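Long-range contact in chitin binding domain (Burkholderia pseudomallei, PDB 3UAM), which probably binds chitin or a related polysaccharide and, as a member of the AA10 lytic polysaccharide monooxygenase family, may cleave it oxidatively: residues His124-Trp129 with Tyr157-Gln162. Residues are numbered along the deposited sequence; the frame is centred on the assembly and turned at random.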
loop_
_atom_site.group_PDB
_atom_site.type_symbol
_atom_site.label_atom_id
_atom_site.label_comp_id
_atom_site.label_asym_id
_atom_site.label_seq_id
_atom_site.Cartn_x
_atom_site.Cartn_y
_atom_site.Cartn_z
ATOM N N HIS A 124 -12.083 -7.681 -0.242
ATOM C CA HIS A 124 -11.532 -9.028 -0.068
ATOM C C HIS A 124 -11.443 -9.441 1.375
ATOM O O HIS A 124 -11.369 -8.595 2.286
ATOM C CB HIS A 124 -10.110 -9.036 -0.622
ATOM C CG HIS A 124 -10.029 -9.228 -2.105
ATOM N ND1 HIS A 124 -10.384 -10.377 -2.692
ATOM C CD2 HIS A 124 -9.609 -8.369 -3.119
ATOM C CE1 HIS A 124 -10.184 -10.278 -4.028
ATOM N NE2 HIS A 124 -9.696 -9.046 -4.286
ATOM N N LYS A 125 -11.415 -10.751 1.607
ATOM C CA LYS A 125 -10.930 -11.287 2.896
ATOM C C LYS A 125 -9.502 -10.809 3.156
ATOM O O LYS A 125 -8.636 -11.010 2.341
ATOM C CB LYS A 125 -10.952 -12.806 2.883
ATOM C CG LYS A 125 -12.344 -13.398 2.881
ATOM C CD LYS A 125 -12.313 -14.915 2.853
ATOM C CE LYS A 125 -13.725 -15.494 2.884
ATOM N NZ LYS A 125 -13.742 -16.988 2.918
ATOM N N THR A 126 -9.267 -10.177 4.293
ATOM C CA THR A 126 -8.010 -9.463 4.553
ATOM C C THR A 126 -7.155 -10.118 5.641
ATOM O O THR A 126 -7.643 -10.364 6.730
ATOM C CB THR A 126 -8.314 -8.047 5.011
ATOM O OG1 THR A 126 -9.083 -7.382 4.008
ATOM C CG2 THR A 126 -7.018 -7.264 5.305
ATOM N N ARG A 127 -5.878 -10.362 5.361
ATOM C CA ARG A 127 -4.965 -10.832 6.403
ATOM C C ARG A 127 -4.400 -9.680 7.213
ATOM O O ARG A 127 -4.356 -9.751 8.421
ATOM C CB ARG A 127 -3.828 -11.690 5.834
ATOM C CG ARG A 127 -2.918 -12.280 6.902
ATOM C CD ARG A 127 -3.691 -13.005 8.000
ATOM N NE ARG A 127 -4.546 -14.057 7.467
ATOM C CZ ARG A 127 -5.572 -14.614 8.111
ATOM N NH1 ARG A 127 -5.922 -14.194 9.314
ATOM N NH2 ARG A 127 -6.298 -15.559 7.519
ATOM N N ARG A 128 -3.970 -8.622 6.539
ATOM C CA ARG A 128 -3.365 -7.477 7.213
ATOM C C ARG A 128 -3.346 -6.208 6.344
ATOM O O ARG A 128 -3.573 -6.252 5.132
ATOM C CB ARG A 128 -1.943 -7.821 7.673
ATOM C CG ARG A 128 -0.949 -7.995 6.532
ATOM C CD ARG A 128 0.496 -8.280 6.962
ATOM N NE ARG A 128 0.633 -9.527 7.722
ATOM C CZ ARG A 128 0.503 -10.746 7.199
ATOM N NH1 ARG A 128 0.200 -10.908 5.912
ATOM N NH2 ARG A 128 0.657 -11.815 7.969
ATOM N N TRP A 129 -3.091 -5.083 7.013
ATOM C CA TRP A 129 -2.679 -3.851 6.394
ATOM C C TRP A 129 -1.364 -3.503 7.026
ATOM O O TRP A 129 -1.193 -3.659 8.234
ATOM C CB TRP A 129 -3.639 -2.726 6.724
ATOM C CG TRP A 129 -5.026 -2.868 6.202
ATOM C CD1 TRP A 129 -5.584 -2.270 5.076
ATOM C CD2 TRP A 129 -6.107 -3.632 6.803
ATOM N NE1 TRP A 129 -6.913 -2.600 4.955
ATOM C CE2 TRP A 129 -7.288 -3.414 5.955
ATOM C CE3 TRP A 129 -6.226 -4.421 7.937
ATOM C CZ2 TRP A 129 -8.512 -3.993 6.242
ATOM C CZ3 TRP A 129 -7.467 -5.003 8.217
ATOM C CH2 TRP A 129 -8.585 -4.789 7.372
ATOM N N TYR A 157 -1.534 -3.863 11.031
ATOM C CA TYR A 157 -2.802 -4.317 11.608
ATOM C C TYR A 157 -3.083 -5.718 11.086
ATOM O O TYR A 157 -3.378 -5.901 9.895
ATOM C CB TYR A 157 -3.938 -3.373 11.211
ATOM C CG TYR A 157 -3.786 -1.970 11.743
ATOM C CD1 TYR A 157 -3.058 -1.025 11.037
ATOM C CD2 TYR A 157 -4.395 -1.585 12.955
ATOM C CE1 TYR A 157 -2.916 0.269 11.503
ATOM C CE2 TYR A 157 -4.239 -0.292 13.449
ATOM C CZ TYR A 157 -3.503 0.631 12.700
ATOM O OH TYR A 157 -3.351 1.914 13.134
ATOM N N LEU A 158 -2.973 -6.705 11.966
ATOM C CA LEU A 158 -3.100 -8.102 11.585
ATOM C C LEU A 158 -4.446 -8.682 11.991
ATOM O O LEU A 158 -4.795 -8.633 13.171
ATOM C CB LEU A 158 -2.004 -8.907 12.267
ATOM C CG LEU A 158 -2.005 -10.437 12.090
ATOM C CD1 LEU A 158 -1.832 -10.844 10.628
ATOM C CD2 LEU A 158 -0.943 -11.073 12.986
ATOM N N ASN A 159 -5.176 -9.256 11.031
ATOM C CA ASN A 159 -6.383 -10.043 11.340
ATOM C C ASN A 159 -5.928 -11.434 11.735
ATOM O O ASN A 159 -5.088 -12.006 11.077
ATOM C CB ASN A 159 -7.345 -10.117 10.139
ATOM C CG ASN A 159 -8.127 -8.835 9.937
ATOM O OD1 ASN A 159 -8.307 -8.063 10.876
ATOM N ND2 ASN A 159 -8.609 -8.607 8.705
ATOM N N THR A 160 -6.474 -11.980 12.810
ATOM C CA THR A 160 -6.014 -13.263 13.328
ATOM C C THR A 160 -6.896 -14.449 12.952
ATOM O O THR A 160 -6.507 -15.594 13.173
ATOM C CB THR A 160 -5.919 -13.231 14.860
ATOM O OG1 THR A 160 -7.229 -12.990 15.408
ATOM C CG2 THR A 160 -4.913 -12.114 15.333
ATOM N N TYR A 161 -8.061 -14.213 12.358
ATOM C CA TYR A 161 -9.001 -15.323 12.154
ATOM C C TYR A 161 -8.471 -16.309 11.097
ATOM O O TYR A 161 -8.115 -15.901 9.983
ATOM C CB TYR A 161 -10.385 -14.840 11.763
ATOM C CG TYR A 161 -11.360 -15.991 11.654
ATOM C CD1 TYR A 161 -11.957 -16.524 12.785
ATOM C CD2 TYR A 161 -11.630 -16.575 10.429
ATOM C CE1 TYR A 161 -12.811 -17.608 12.697
ATOM C CE2 TYR A 161 -12.480 -17.651 10.318
ATOM C CZ TYR A 161 -13.064 -18.172 11.444
ATOM O OH TYR A 161 -13.905 -19.238 11.304
ATOM N N GLN A 162 -8.418 -17.588 11.453
ATOM C CA GLN A 162 -7.895 -18.643 10.556
ATOM C C GLN A 162 -8.642 -19.947 10.771
ATOM O O GLN A 162 -9.087 -20.203 11.875
ATOM C CB GLN A 162 -6.410 -18.893 10.835
ATOM C CG GLN A 162 -5.475 -17.716 10.647
ATOM C CD GLN A 162 -4.054 -17.990 11.143
ATOM O OE1 GLN A 162 -3.451 -18.987 10.792
ATOM N NE2 GLN A 162 -3.515 -17.072 11.945
#
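R128-W129 and Y157-L158 pair as antiparallel strands: W129 and Y157 form the hydrogen-bonded pair, R128 and L158 the non-hydrogen-bonded one. W129 O takes Y157 N at 2.8 Å, and Y157 O takes W129 N. The chain turns a corner at R127, yet R127 O still accepts N159 N. Beyond it, side chains of N159 and R127 bond to backbone carbonyls of the other segment. N159 ND2 donates to T126 O at 2.8 Å, a fairly straight bond (164°) that stays in the amide plane but reaches the carbonyl from above its plane. The same amide stands nearly perpendicular to the W129 ring. R127 CG is anti to the backbone N (chi1 -176°); CB points away from 157-162, but the chain bends at chi2 and chi3 and its end comes back. Its NH1 and NH2 both grip Y161 O end-on, at 2.9 and 3.1 Å. NH1 also bonds N159 O, 2.9 Å away, so two carbonyl oxygens lie in the guanidinium plane. D69 holds R127 NE by a salt bridge, which helps fix the group's rotation. L158 CD1 packs 3.8 Å from R128 NH2, which forms a salt bridge with D65; NH1 does so with D63 and D199. On their shared face, W129 CE3 lies 4.1 Å from Y157 CB, the side chains crossing at about a right angle. T126 CG2 covers one face of the W129 ring near its rim, W198 stacks on the ring, and NE1 bonds Y120 OH. Strand 155-158 thus pairs with 126-133, and R127 ties the following loop to the corner, consistent with the immunoglobulin-like beta-sandwich of AA10 proteins.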